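Local coordinates for 2,3,4,5-tetrahydropyridine-2,6-dicarboxylate N-succinyltransferase (Campylobacter jejuni, PDB 2RIJ), which probably catalyses the succinyl-CoA-dependent conversion of cyclic tetrahydrodipicolinate into acyclic N-succinyl-L-2-amino-6-oxopimelate in the lysine biosynthesis pathway, at residues Arg32-Gln37 / Asp175-Leu180; Asn77-Val82 / Glu134-Glu139; Glu269-Gly274 / Lys295-Gly300; Leu328-Glu333 / Ala370-Leu375. All blocks are in the same frame, centred on the assembly; numbering follows the deposited sequence. Where two conformers were deposited one is given.

Contact 1: residues Arg32-Gln37 / Asp175-Leu180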
loop_
_atom_site.group_PDB
_atom_site.type_symbol
_atom_site.label_atom_id
_atom_site.label_comp_id
_atom_site.label_asym_id
_atom_site.label_seq_id
_atom_site.Cartn_x
_atom_site.Cartn_y
_atom_site.Cartn_z
ATOM N N ARG A 32 27.853 26.425 -49.550
ATOM C CA ARG A 32 28.427 25.464 -50.468
ATOM C C ARG A 32 27.505 24.266 -50.445
ATOM O O ARG A 32 27.173 23.732 -49.365
ATOM C CB ARG A 32 29.838 25.052 -50.040
ATOM C CG ARG A 32 30.500 24.093 -50.985
ATOM C CD ARG A 32 31.848 23.513 -50.452
ATOM N NE ARG A 32 31.677 22.888 -49.137
ATOM C CZ ARG A 32 31.076 21.719 -48.922
ATOM N NH1 ARG A 32 30.568 21.005 -49.898
ATOM N NH2 ARG A 32 30.958 21.269 -47.676
ATOM N N LEU A 33 27.071 23.813 -51.620
ATOM C CA LEU A 33 26.116 22.720 -51.717
ATOM C C LEU A 33 26.755 21.375 -52.083
ATOM O O LEU A 33 27.681 21.316 -52.894
ATOM C CB LEU A 33 25.044 23.021 -52.756
ATOM C CG LEU A 33 24.302 24.360 -52.667
ATOM C CD1 LEU A 33 23.278 24.397 -53.847
ATOM C CD2 LEU A 33 23.670 24.620 -51.334
ATOM N N ASP A 34 26.225 20.304 -51.494
ATOM C CA ASP A 34 26.551 18.954 -51.892
ATOM C C ASP A 34 25.365 18.457 -52.699
ATOM O O ASP A 34 24.242 18.493 -52.216
ATOM C CB ASP A 34 26.766 18.057 -50.678
ATOM C CG ASP A 34 28.009 18.440 -49.868
ATOM O OD1 ASP A 34 29.119 18.516 -50.462
ATOM O OD2 ASP A 34 27.885 18.660 -48.638
ATOM N N ARG A 35 25.611 18.015 -53.930
ATOM C CA ARG A 35 24.558 17.539 -54.847
ATOM C C ARG A 35 24.606 16.022 -55.000
ATOM O O ARG A 35 25.611 15.403 -54.698
ATOM C CB ARG A 35 24.741 18.188 -56.212
ATOM C CG ARG A 35 24.579 19.718 -56.144
ATOM C CD ARG A 35 25.102 20.385 -57.409
ATOM N NE ARG A 35 24.831 21.816 -57.370
ATOM C CZ ARG A 35 23.648 22.345 -57.647
ATOM N NH1 ARG A 35 22.617 21.556 -57.965
ATOM N NH2 ARG A 35 23.486 23.657 -57.566
ATOM N N GLY A 36 23.525 15.443 -55.500
ATOM C CA GLY A 36 23.433 14.012 -55.745
ATOM C C GLY A 36 24.470 13.535 -56.744
ATOM O O GLY A 36 24.760 14.229 -57.718
ATOM N N GLN A 37 25.064 12.380 -56.449
ATOM C CA GLN A 37 26.021 11.705 -57.323
ATOM C C GLN A 37 25.304 11.207 -58.597
ATOM O O GLN A 37 25.921 11.088 -59.643
ATOM C CB GLN A 37 26.640 10.478 -56.625
ATOM C CG GLN A 37 27.545 10.736 -55.424
ATOM C CD GLN A 37 26.751 11.144 -54.205
ATOM O OE1 GLN A 37 25.558 10.819 -54.109
ATOM N NE2 GLN A 37 27.378 11.895 -53.295
ATOM N N ASP A 175 30.907 12.430 -42.909
ATOM C CA ASP A 175 30.028 13.570 -42.969
ATOM C C ASP A 175 29.698 14.045 -44.380
ATOM O O ASP A 175 29.162 15.115 -44.515
ATOM C CB ASP A 175 30.529 14.718 -42.021
ATOM C CG ASP A 175 30.267 14.410 -40.483
ATOM O OD1 ASP A 175 29.391 13.534 -40.125
ATOM O OD2 ASP A 175 30.907 15.080 -39.627
ATOM N N LYS A 176 29.968 13.237 -45.403
ATOM C CA LYS A 176 29.604 13.540 -46.789
ATOM C C LYS A 176 28.389 12.704 -47.210
ATOM O O LYS A 176 28.420 11.481 -47.046
ATOM C CB LYS A 176 30.764 13.183 -47.740
ATOM C CG LYS A 176 32.108 13.767 -47.373
ATOM C CD LYS A 176 32.015 15.230 -47.317
ATOM C CE LYS A 176 33.363 15.915 -47.531
ATOM N NZ LYS A 176 33.082 17.390 -47.499
ATOM N N PRO A 177 27.343 13.347 -47.766
ATOM C CA PRO A 177 26.157 12.625 -48.179
ATOM C C PRO A 177 26.346 11.867 -49.506
ATOM O O PRO A 177 26.978 12.363 -50.455
ATOM C CB PRO A 177 25.083 13.725 -48.272
ATOM C CG PRO A 177 25.880 14.986 -48.654
ATOM C CD PRO A 177 27.222 14.801 -47.980
ATOM N N ILE A 178 25.790 10.665 -49.558
ATOM C CA ILE A 178 25.789 9.823 -50.746
ATOM C C ILE A 178 24.379 9.287 -50.944
ATOM O O ILE A 178 23.792 8.721 -50.031
ATOM C CB ILE A 178 26.744 8.631 -50.575
ATOM C CG1 ILE A 178 28.133 9.128 -50.159
ATOM C CG2 ILE A 178 26.744 7.726 -51.869
ATOM C CD1 ILE A 178 29.123 8.021 -49.835
ATOM N N GLU A 179 23.835 9.470 -52.135
ATOM C CA GLU A 179 22.530 8.910 -52.484
ATOM C C GLU A 179 22.545 7.407 -52.340
ATOM O O GLU A 179 23.479 6.759 -52.782
ATOM C CB GLU A 179 22.152 9.259 -53.924
ATOM C CG GLU A 179 22.053 10.727 -54.218
ATOM C CD GLU A 179 21.410 10.989 -55.581
ATOM O OE1 GLU A 179 20.164 10.899 -55.671
ATOM O OE2 GLU A 179 22.157 11.266 -56.551
ATOM N N LEU A 180 21.525 6.852 -51.691
ATOM C CA LEU A 180 21.419 5.414 -51.500
ATOM C C LEU A 180 21.405 4.701 -52.872
ATOM O O LEU A 180 21.999 3.641 -53.027
ATOM C CB LEU A 180 20.172 5.051 -50.649
ATOM C CG LEU A 180 20.260 5.544 -49.175
ATOM C CD1 LEU A 180 18.913 5.447 -48.472
ATOM C CD2 LEU A 180 21.334 4.792 -48.412
HETATM O O HOH W 1 30.295 18.533 -47.314
HETATM O O HOH W 2 31.606 17.205 -49.949
#
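Glu179 OE2 reaches across to the turn after Arg35, where the backbone N-H groups of Leu38 and Asn39 both bind it. Gly36 has no side chain at this point, and Glu179 OE2 settles 3.1 Å from Gly36 CA. Gln37 runs past Glu179 in the opposite direction, and its amide spans Ile178, bonding the residue on either side in the chain. Gln37 OE1 takes the N-H of Glu179 at 2.9 Å in a nearly straight bond (170°), with the donor tilted from the carbonyl plane of the amide. Gln37 NE2 in turn gives a hydrogen to Pro177 O, also at 2.9 Å, lying in the carbonyl plane on a lone pair. The bend at chi2 (74°) brings Gln37 CD to 3.8 Å from Ile178 CA. In the fold, this joins the turn that follows strand 27-35 of the N-terminal antiparallel sheet to strand 176-178, of a separate three-stranded sheet, and to the start of helix 180-192, whose N-cap is Glu179. Further back, Asp34 CB rests on Pro177 CG at 3.8 Å, the two side chains crossing at about a right angle. Arg32 NH1 forms a salt bridge with Asp34 OD1 at 2.9 Å, in the guanidinium plane but from above the carboxylate. Two waters relay Asp34 to Lys176 NZ, one of them also holding Arg32 NH2. The two cations come within 4.4 Å, Arg32 NH2 to Lys176 NZ; the nearby Asp34 carboxylate and the waters probably soften the repulsion. Asn194 OD1 of the second subunit also bonds Lys176 NZ, and Lys191 O of that subunit bonds Arg32 NE.

Contact 2: residues Asn77-Val82 / Glu134-Glu139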
loop_
_atom_site.group_PDB
_atom_site.type_symbol
_atom_site.label_atom_id
_atom_site.label_comp_id
_atom_site.label_asym_id
_atom_site.label_seq_id
_atom_site.Cartn_x
_atom_site.Cartn_y
_atom_site.Cartn_z
ATOM N N ASN A 77 7.878 39.189 -52.284
ATOM C CA ASN A 77 6.721 38.737 -51.524
ATOM C C ASN A 77 6.762 37.259 -51.147
ATOM O O ASN A 77 5.879 36.797 -50.433
ATOM C CB ASN A 77 5.438 39.018 -52.298
ATOM C CG ASN A 77 5.277 40.481 -52.623
ATOM O OD1 ASN A 77 5.453 41.355 -51.756
ATOM N ND2 ASN A 77 4.972 40.767 -53.886
ATOM N N ALA A 78 7.757 36.518 -51.623
ATOM C CA ALA A 78 7.956 35.133 -51.209
ATOM C C ALA A 78 8.665 35.166 -49.863
ATOM O O ALA A 78 9.205 36.212 -49.463
ATOM C CB ALA A 78 8.775 34.377 -52.255
ATOM N N SER A 79 8.629 34.057 -49.127
ATOM C CA SER A 79 9.245 34.009 -47.797
ATOM C C SER A 79 10.766 33.886 -47.859
ATOM O O SER A 79 11.470 34.126 -46.878
ATOM C CB SER A 79 8.683 32.849 -46.958
ATOM O OG SER A 79 8.735 31.636 -47.664
ATOM N N GLU A 80 11.274 33.484 -49.010
ATOM C CA GLU A 80 12.685 33.184 -49.128
ATOM C C GLU A 80 13.126 33.361 -50.558
ATOM O O GLU A 80 12.288 33.423 -51.469
ATOM C CB GLU A 80 12.947 31.729 -48.666
ATOM C CG GLU A 80 12.327 30.683 -49.595
ATOM C CD GLU A 80 12.638 29.280 -49.137
ATOM O OE1 GLU A 80 12.195 28.914 -48.021
ATOM O OE2 GLU A 80 13.287 28.540 -49.915
ATOM N N PHE A 81 14.439 33.456 -50.739
ATOM C CA PHE A 81 15.058 33.532 -52.062
ATOM C C PHE A 81 16.358 32.752 -52.037
ATOM O O PHE A 81 17.178 32.913 -51.126
ATOM C CB PHE A 81 15.212 35.010 -52.524
ATOM C CG PHE A 81 16.067 35.182 -53.747
ATOM C CD1 PHE A 81 15.557 34.950 -55.018
ATOM C CD2 PHE A 81 17.379 35.602 -53.636
ATOM C CE1 PHE A 81 16.350 35.123 -56.148
ATOM C CE2 PHE A 81 18.175 35.772 -54.763
ATOM C CZ PHE A 81 17.645 35.536 -56.023
ATOM N N VAL A 82 16.492 31.843 -53.011
ATOM C CA VAL A 82 17.656 30.993 -53.176
ATOM C C VAL A 82 18.123 31.091 -54.614
ATOM O O VAL A 82 17.324 30.966 -55.533
ATOM C CB VAL A 82 17.304 29.520 -52.863
ATOM C CG1 VAL A 82 18.496 28.608 -53.041
ATOM C CG2 VAL A 82 16.715 29.386 -51.438
ATOM N N GLU A 134 7.249 28.430 -43.426
ATOM C CA GLU A 134 7.720 27.112 -43.730
ATOM C C GLU A 134 8.790 27.182 -44.808
ATOM O O GLU A 134 8.655 27.923 -45.792
ATOM C CB GLU A 134 6.600 26.265 -44.275
ATOM C CG GLU A 134 5.516 25.944 -43.309
ATOM C CD GLU A 134 4.519 24.934 -43.907
ATOM O OE1 GLU A 134 4.519 24.759 -45.169
ATOM O OE2 GLU A 134 3.771 24.316 -43.100
ATOM N N PRO A 135 9.853 26.395 -44.638
ATOM C CA PRO A 135 10.891 26.349 -45.644
ATOM C C PRO A 135 10.363 25.777 -46.953
ATOM O O PRO A 135 9.545 24.866 -46.949
ATOM C CB PRO A 135 11.951 25.413 -45.025
ATOM C CG PRO A 135 11.215 24.608 -43.993
ATOM C CD PRO A 135 10.150 25.523 -43.477
ATOM N N LEU A 136 10.847 26.311 -48.067
ATOM C CA LEU A 136 10.473 25.798 -49.363
ATOM C C LEU A 136 11.585 25.069 -50.065
ATOM O O LEU A 136 11.411 24.573 -51.171
ATOM C CB LEU A 136 9.992 26.954 -50.205
ATOM C CG LEU A 136 8.830 27.729 -49.586
ATOM C CD1 LEU A 136 8.585 28.942 -50.424
ATOM C CD2 LEU A 136 7.608 26.828 -49.508
ATOM N N SER A 137 12.755 25.022 -49.442
ATOM C CA SER A 137 13.931 24.455 -50.095
ATOM C C SER A 137 14.819 23.789 -49.081
ATOM O O SER A 137 14.779 24.133 -47.906
ATOM C CB SER A 137 14.715 25.524 -50.860
ATOM O OG SER A 137 15.223 26.568 -50.044
ATOM N N VAL A 138 15.646 22.862 -49.557
ATOM C CA VAL A 138 16.725 22.299 -48.761
ATOM C C VAL A 138 17.622 23.422 -48.230
ATOM O O VAL A 138 17.990 23.442 -47.058
ATOM C CB VAL A 138 17.552 21.281 -49.543
ATOM C CG1 VAL A 138 18.711 20.776 -48.674
ATOM C CG2 VAL A 138 16.650 20.099 -50.014
ATOM N N GLU A 139 17.955 24.363 -49.092
ATOM C CA GLU A 139 18.821 25.468 -48.722
ATOM C C GLU A 139 18.256 26.288 -47.545
ATOM O O GLU A 139 18.998 26.678 -46.635
ATOM C CB GLU A 139 19.059 26.384 -49.948
ATOM C CG GLU A 139 19.846 25.737 -51.110
ATOM C CD GLU A 139 18.985 25.067 -52.199
ATOM O OE1 GLU A 139 17.865 24.539 -51.926
ATOM O OE2 GLU A 139 19.469 25.030 -53.352
HETATM O O HOH W 3 10.465 30.091 -46.223
#
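Glu80 CG sits between its own backbone N and carbonyl carbon (chi1 67°), and the chain then runs extended to put CD beside Leu136. Ser137 OG takes the same kind of position (chi1 62°), within 2.8 Å of Glu80 OE2, to which it gives its hydrogen. That bond arrives on the syn side of the carboxylate, a little out of its plane. The other oxygen, Glu80 OE1, accepts the N-H of Leu136 at 2.9 Å from well above the carboxylate plane, while Leu136 CB lies against both oxygens. Next to them a water lies within hydrogen-bonding distance of Ser79 OG, Glu80 OE1 and Glu134 O. Past the carboxylate the valine methyls pack on polar side chains: Val82 CG1 meets Glu139 CD at 3.7 Å, the two side chains crossing at about a right angle, and Val82 CG2 lies 3.5 Å from Ser137 OG. The segments join strand 80-84 of the N-terminal antiparallel sheet to the start of helix 138-149. Ser137 is the N-cap of that helix, its OG accepting the N-H of Ser140, whose own hydroxyl bonds Glu80 OE1. Ser137 OG therefore works in both directions, as acceptor for the helix and donor to the glutamate. With donors at both oxygens and the positive end of a helix dipole close by, the Glu80 carboxylate is probably stabilised in its charged form.

Contact 3: residues Glu269-Gly274 / Lys295-Gly300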
loop_
_atom_site.group_PDB
_atom_site.type_symbol
_atom_site.label_atom_id
_atom_site.label_comp_id
_atom_site.label_asym_id
_atom_site.label_seq_id
_atom_site.Cartn_x
_atom_site.Cartn_y
_atom_site.Cartn_z
ATOM N N GLU A 269 19.380 26.787 -17.391
ATOM C CA GLU A 269 20.720 26.890 -16.799
ATOM C C GLU A 269 20.910 26.174 -15.486
ATOM O O GLU A 269 20.087 26.305 -14.541
ATOM C CB GLU A 269 21.000 28.386 -16.565
ATOM C CG GLU A 269 22.354 28.676 -15.997
ATOM C CD GLU A 269 22.575 30.207 -16.007
ATOM O OE1 GLU A 269 21.916 30.902 -15.192
ATOM O OE2 GLU A 269 23.320 30.695 -16.898
ATOM N N GLY A 270 22.030 25.450 -15.375
ATOM C CA GLY A 270 22.409 24.794 -14.163
ATOM C C GLY A 270 21.716 23.464 -13.931
ATOM O O GLY A 270 21.883 22.872 -12.889
ATOM N N SER A 271 20.929 22.989 -14.895
ATOM C CA SER A 271 20.228 21.737 -14.718
ATOM C C SER A 271 21.162 20.578 -14.983
ATOM O O SER A 271 22.199 20.715 -15.650
ATOM C CB SER A 271 18.983 21.665 -15.591
ATOM O OG SER A 271 18.005 22.569 -15.139
ATOM N N ASP A 272 20.800 19.411 -14.468
ATOM C CA ASP A 272 21.613 18.205 -14.621
ATOM C C ASP A 272 20.676 17.075 -15.080
ATOM O O ASP A 272 19.747 16.716 -14.358
ATOM C CB ASP A 272 22.238 17.892 -13.293
ATOM C CG ASP A 272 23.272 16.813 -13.361
ATOM O OD1 ASP A 272 22.950 15.680 -13.796
ATOM O OD2 ASP A 272 24.418 17.087 -12.928
ATOM N N VAL A 273 20.874 16.633 -16.310
ATOM C CA VAL A 273 20.077 15.577 -16.938
ATOM C C VAL A 273 20.892 14.300 -16.713
ATOM O O VAL A 273 21.981 14.132 -17.275
ATOM C CB VAL A 273 19.826 15.819 -18.409
ATOM C CG1 VAL A 273 18.895 14.697 -19.027
ATOM C CG2 VAL A 273 19.282 17.236 -18.665
ATOM N N GLY A 274 20.407 13.455 -15.814
ATOM C CA GLY A 274 21.154 12.278 -15.373
ATOM C C GLY A 274 21.233 11.185 -16.447
ATOM O O GLY A 274 20.534 11.225 -17.463
ATOM N N LYS A 295 15.500 26.289 -14.514
ATOM C CA LYS A 295 16.848 26.398 -14.013
ATOM C C LYS A 295 17.141 25.507 -12.820
ATOM O O LYS A 295 16.297 25.303 -11.961
ATOM C CB LYS A 295 17.115 27.845 -13.575
ATOM C CG LYS A 295 17.094 28.823 -14.698
ATOM C CD LYS A 295 17.546 30.193 -14.215
ATOM C CE LYS A 295 17.263 31.233 -15.269
ATOM N NZ LYS A 295 17.970 32.527 -14.943
ATOM N N ALA A 296 18.357 24.977 -12.775
ATOM C CA ALA A 296 18.818 24.212 -11.640
ATOM C C ALA A 296 17.888 23.020 -11.314
ATOM O O ALA A 296 17.643 22.718 -10.162
ATOM C CB ALA A 296 18.976 25.155 -10.397
ATOM N N CYS A 297 17.348 22.363 -12.327
ATOM C CA CYS A 297 16.597 21.148 -12.098
ATOM C C CYS A 297 17.556 19.957 -12.108
ATOM O O CYS A 297 18.572 19.991 -12.803
ATOM C CB CYS A 297 15.536 20.946 -13.160
ATOM S SG CYS A 297 14.181 22.126 -13.001
ATOM N N LEU A 298 17.223 18.937 -11.325
ATOM C CA LEU A 298 18.020 17.728 -11.197
ATOM C C LEU A 298 17.161 16.547 -11.629
ATOM O O LEU A 298 16.237 16.187 -10.929
ATOM C CB LEU A 298 18.420 17.586 -9.726
ATOM C CG LEU A 298 19.401 16.530 -9.262
ATOM C CD1 LEU A 298 20.670 16.570 -10.093
ATOM C CD2 LEU A 298 19.685 16.814 -7.757
ATOM N N LEU A 299 17.466 15.959 -12.778
ATOM C CA LEU A 299 16.715 14.810 -13.303
ATOM C C LEU A 299 17.569 13.548 -13.094
ATOM O O LEU A 299 18.647 13.412 -13.649
ATOM C CB LEU A 299 16.392 15.037 -14.762
ATOM C CG LEU A 299 15.645 16.342 -15.080
ATOM C CD1 LEU A 299 15.411 16.497 -16.552
ATOM C CD2 LEU A 299 14.315 16.530 -14.284
ATOM N N GLY A 300 17.072 12.650 -12.273
ATOM C CA GLY A 300 17.805 11.470 -11.921
ATOM C C GLY A 300 18.048 10.502 -13.081
ATOM O O GLY A 300 17.314 10.471 -14.072
HETATM O O HOH W 4 20.888 13.910 -12.280
#
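Ser271 and Cys297 meet on the buried, tightly bonded side of this contact. Ser271 OG lies beside its own N (chi1 -69°), where it accepts Cys297 N at 2.9 Å, a side chain standing in for a backbone acceptor. The main chains then lock in parallel: Asp272 N bonds Cys297 O at 2.8 Å, Leu299 N gives its hydrogen to Asp272 O at 2.9 Å, almost straight, and Gly274 N continues the run onto Leu299 O. Such parallel pairing between successive coils is the hallmark of the left-handed beta-helix of hexapeptide-repeat acyltransferases, the family to which this protein belongs. Val273 and Leu299 point to the same buried face of the sheet, where both touch Ile279 of another face of the prism; their own methyls, Val273 CG2 and Leu299 CD1, only come within 4.5 Å. The solvent side is looser. Asp272 and Leu298 lie side by side there, but their contact holds in only one of two leucine conformers and is uncertain, while a water ties Asp272 OD1 to Leu299 O. At the exposed end Ala296 N still bonds the Glu269 carbonyl. The charged tips stop short of a salt bridge, with Glu269 OE1 4.3 Å from Lys295 NZ.

Contact 4: residues Leu328-Glu333 / Ala370-Leu375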
loop_
_atom_site.group_PDB
_atom_site.type_symbol
_atom_site.label_atom_id
_atom_site.label_comp_id
_atom_site.label_asym_id
_atom_site.label_seq_id
_atom_site.Cartn_x
_atom_site.Cartn_y
_atom_site.Cartn_z
ATOM N N LEU A 328 0.719 12.210 -4.831
ATOM C CA LEU A 328 0.218 12.649 -3.539
ATOM C C LEU A 328 1.052 13.847 -3.131
ATOM O O LEU A 328 2.285 13.741 -3.052
ATOM C CB LEU A 328 0.363 11.525 -2.500
ATOM C CG LEU A 328 -0.108 11.779 -1.066
ATOM C CD1 LEU A 328 -1.597 11.850 -1.020
ATOM C CD2 LEU A 328 0.387 10.706 -0.090
ATOM N N LEU A 329 0.382 14.969 -2.890
ATOM C CA LEU A 329 1.054 16.213 -2.545
ATOM C C LEU A 329 1.483 16.239 -1.087
ATOM O O LEU A 329 0.688 15.933 -0.204
ATOM C CB LEU A 329 0.123 17.405 -2.787
ATOM C CG LEU A 329 0.725 18.770 -2.419
ATOM C CD1 LEU A 329 1.714 19.101 -3.503
ATOM C CD2 LEU A 329 -0.344 19.849 -2.284
ATOM N N LYS A 330 2.731 16.639 -0.838
ATOM C CA LYS A 330 3.220 16.917 0.501
ATOM C C LYS A 330 3.783 18.308 0.519
ATOM O O LYS A 330 4.094 18.875 -0.525
ATOM C CB LYS A 330 4.235 15.866 0.929
ATOM C CG LYS A 330 3.591 14.462 0.917
ATOM C CD LYS A 330 4.181 13.534 1.895
ATOM C CE LYS A 330 3.483 12.151 1.839
ATOM N NZ LYS A 330 2.036 12.165 2.281
ATOM N N ASP A 331 3.917 18.886 1.706
ATOM C CA ASP A 331 4.534 20.220 1.849
ATOM C C ASP A 331 3.743 21.320 1.165
ATOM O O ASP A 331 4.327 22.272 0.647
ATOM C CB ASP A 331 5.988 20.210 1.305
ATOM C CG ASP A 331 6.858 19.134 1.942
ATOM O OD1 ASP A 331 6.855 19.051 3.176
ATOM O OD2 ASP A 331 7.532 18.347 1.216
ATOM N N ALA A 332 2.417 21.244 1.229
ATOM C CA ALA A 332 1.561 22.198 0.486
ATOM C C ALA A 332 1.798 23.654 0.845
ATOM O O ALA A 332 1.827 24.520 -0.030
ATOM C CB ALA A 332 0.108 21.843 0.653
ATOM N N GLU A 333 2.005 23.948 2.125
ATOM C CA GLU A 333 2.176 25.347 2.542
ATOM C C GLU A 333 3.444 25.975 1.991
ATOM O O GLU A 333 3.424 27.124 1.541
ATOM C CB GLU A 333 2.100 25.498 4.077
ATOM C CG GLU A 333 0.796 25.006 4.655
ATOM N N ALA A 370 3.657 4.752 -2.850
ATOM C CA ALA A 370 2.935 5.925 -3.418
ATOM C C ALA A 370 3.891 6.866 -4.171
ATOM O O ALA A 370 5.013 7.138 -3.717
ATOM C CB ALA A 370 2.211 6.740 -2.348
HETATM N N MSE A 371 3.414 7.399 -5.290
HETATM C CA MSE A 371 4.116 8.487 -5.957
HETATM C C MSE A 371 3.809 9.794 -5.235
HETATM O O MSE A 371 2.634 10.138 -4.981
HETATM C CB MSE A 371 3.727 8.568 -7.431
HETATM C CG MSE A 371 4.082 7.351 -8.229
HETATM SE SE MSE A 371 5.995 7.108 -8.309
HETATM C CE MSE A 371 6.511 8.444 -9.536
ATOM N N ILE A 372 4.869 10.507 -4.888
ATOM C CA ILE A 372 4.741 11.778 -4.144
ATOM C C ILE A 372 5.252 12.971 -4.938
ATOM O O ILE A 372 6.226 12.881 -5.656
ATOM C CB ILE A 372 5.485 11.708 -2.765
ATOM C CG1 ILE A 372 4.684 10.852 -1.780
ATOM C CG2 ILE A 372 5.761 13.129 -2.169
ATOM C CD1 ILE A 372 5.521 10.288 -0.651
ATOM N N VAL A 373 4.575 14.104 -4.798
ATOM C CA VAL A 373 5.134 15.383 -5.177
ATOM C C VAL A 373 5.287 16.202 -3.871
ATOM O O VAL A 373 4.315 16.368 -3.114
ATOM C CB VAL A 373 4.362 16.129 -6.269
ATOM C CG1 VAL A 373 2.864 16.438 -5.862
ATOM C CG2 VAL A 373 5.149 17.388 -6.653
ATOM N N ALA A 374 6.508 16.637 -3.583
ATOM C CA ALA A 374 6.863 17.288 -2.308
ATOM C C ALA A 374 7.724 18.532 -2.561
ATOM O O ALA A 374 7.981 18.886 -3.717
ATOM C CB ALA A 374 7.578 16.301 -1.392
ATOM N N LEU A 375 8.210 19.173 -1.494
ATOM C CA LEU A 375 9.089 20.308 -1.625
ATOM C C LEU A 375 10.534 19.856 -1.835
ATOM O O LEU A 375 11.053 19.015 -1.115
ATOM C CB LEU A 375 9.019 21.215 -0.372
ATOM C CG LEU A 375 9.974 22.397 -0.270
ATOM C CD1 LEU A 375 9.563 23.537 -1.204
ATOM C CD2 LEU A 375 10.125 22.837 1.220
#
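Asp331 OD2 accepts the backbone N-H of Leu375 at 2.9 Å, nearly straight (176°) and on the anti side of the carboxylate. The same oxygen, Asp331 OD2, lies 3.3 Å from Ala374 CB, and Asp331 CB touches Leu375 CB, the two side chains crossing at about a right angle. Before that point three backbone bonds join the strands: Leu328 N bonds Met371 O (a selenomethionine), Val373 N bonds Leu328 O, and Lys330 N bonds Val373 O at 2.8 Å. Leu328 faces the same way as Ile372, while Leu329 and Val373 lie on the other face. There Leu329 CD1 meets Val373 CG1, in one of two leucine conformers and so less certainly; the valine methyl stands between its backbone N and carbonyl carbon (chi1 59°). On the Ile372 side, the Lys330 chain crosses the isoleucine at a slant, again with one of two isoleucine conformers. In the next shell, Asp331 OD2 also forms a salt bridge with Lys377, whose amine reaches Leu375 O as well. Asp331 has a positive phi (64°) and is the N-cap of helix 332-338, though its carboxylate caps no N-H, being turned to strand 371-375. Beside that strand, on the side away from 326-329, runs 360-364, with Arg363 against Ile372 and Ala374, and Met371 makes backbone bonds to a third subunit. The antiparallel pair 360-364/371-375, with 326-329 joined in parallel on its far edge, forms a mixed C-terminal sheet beyond the coils of the beta-helix, and Arg363 is predicted to bind succinyl-CoA.

Overall arrangement
Contacts 1 and 2 belong to the N-terminal half of the chain and both reach one antiparallel sheet, through strands 27-35 and 80-84; their centres lie 20 Å apart, and they touch where Leu33 CD1 packs 3.9 Å from Glu139 OE2. Contact 2 lies within the chain span that contact 1 encloses. Contacts 3 and 4 follow in the C-terminal half, also 20 Å apart between centres and joined through one continuous sheet. The centres of contacts 1 and 4 are 54 Å apart. The predicted succinyl-CoA-binding residues are spread through the C-terminal half: Gly275 and Ala317 adjoin contact 3, and Arg363 adjoins contact 4. Val273 of contact 3 also bonds the backbone of Glu258, the predicted catalytic residue.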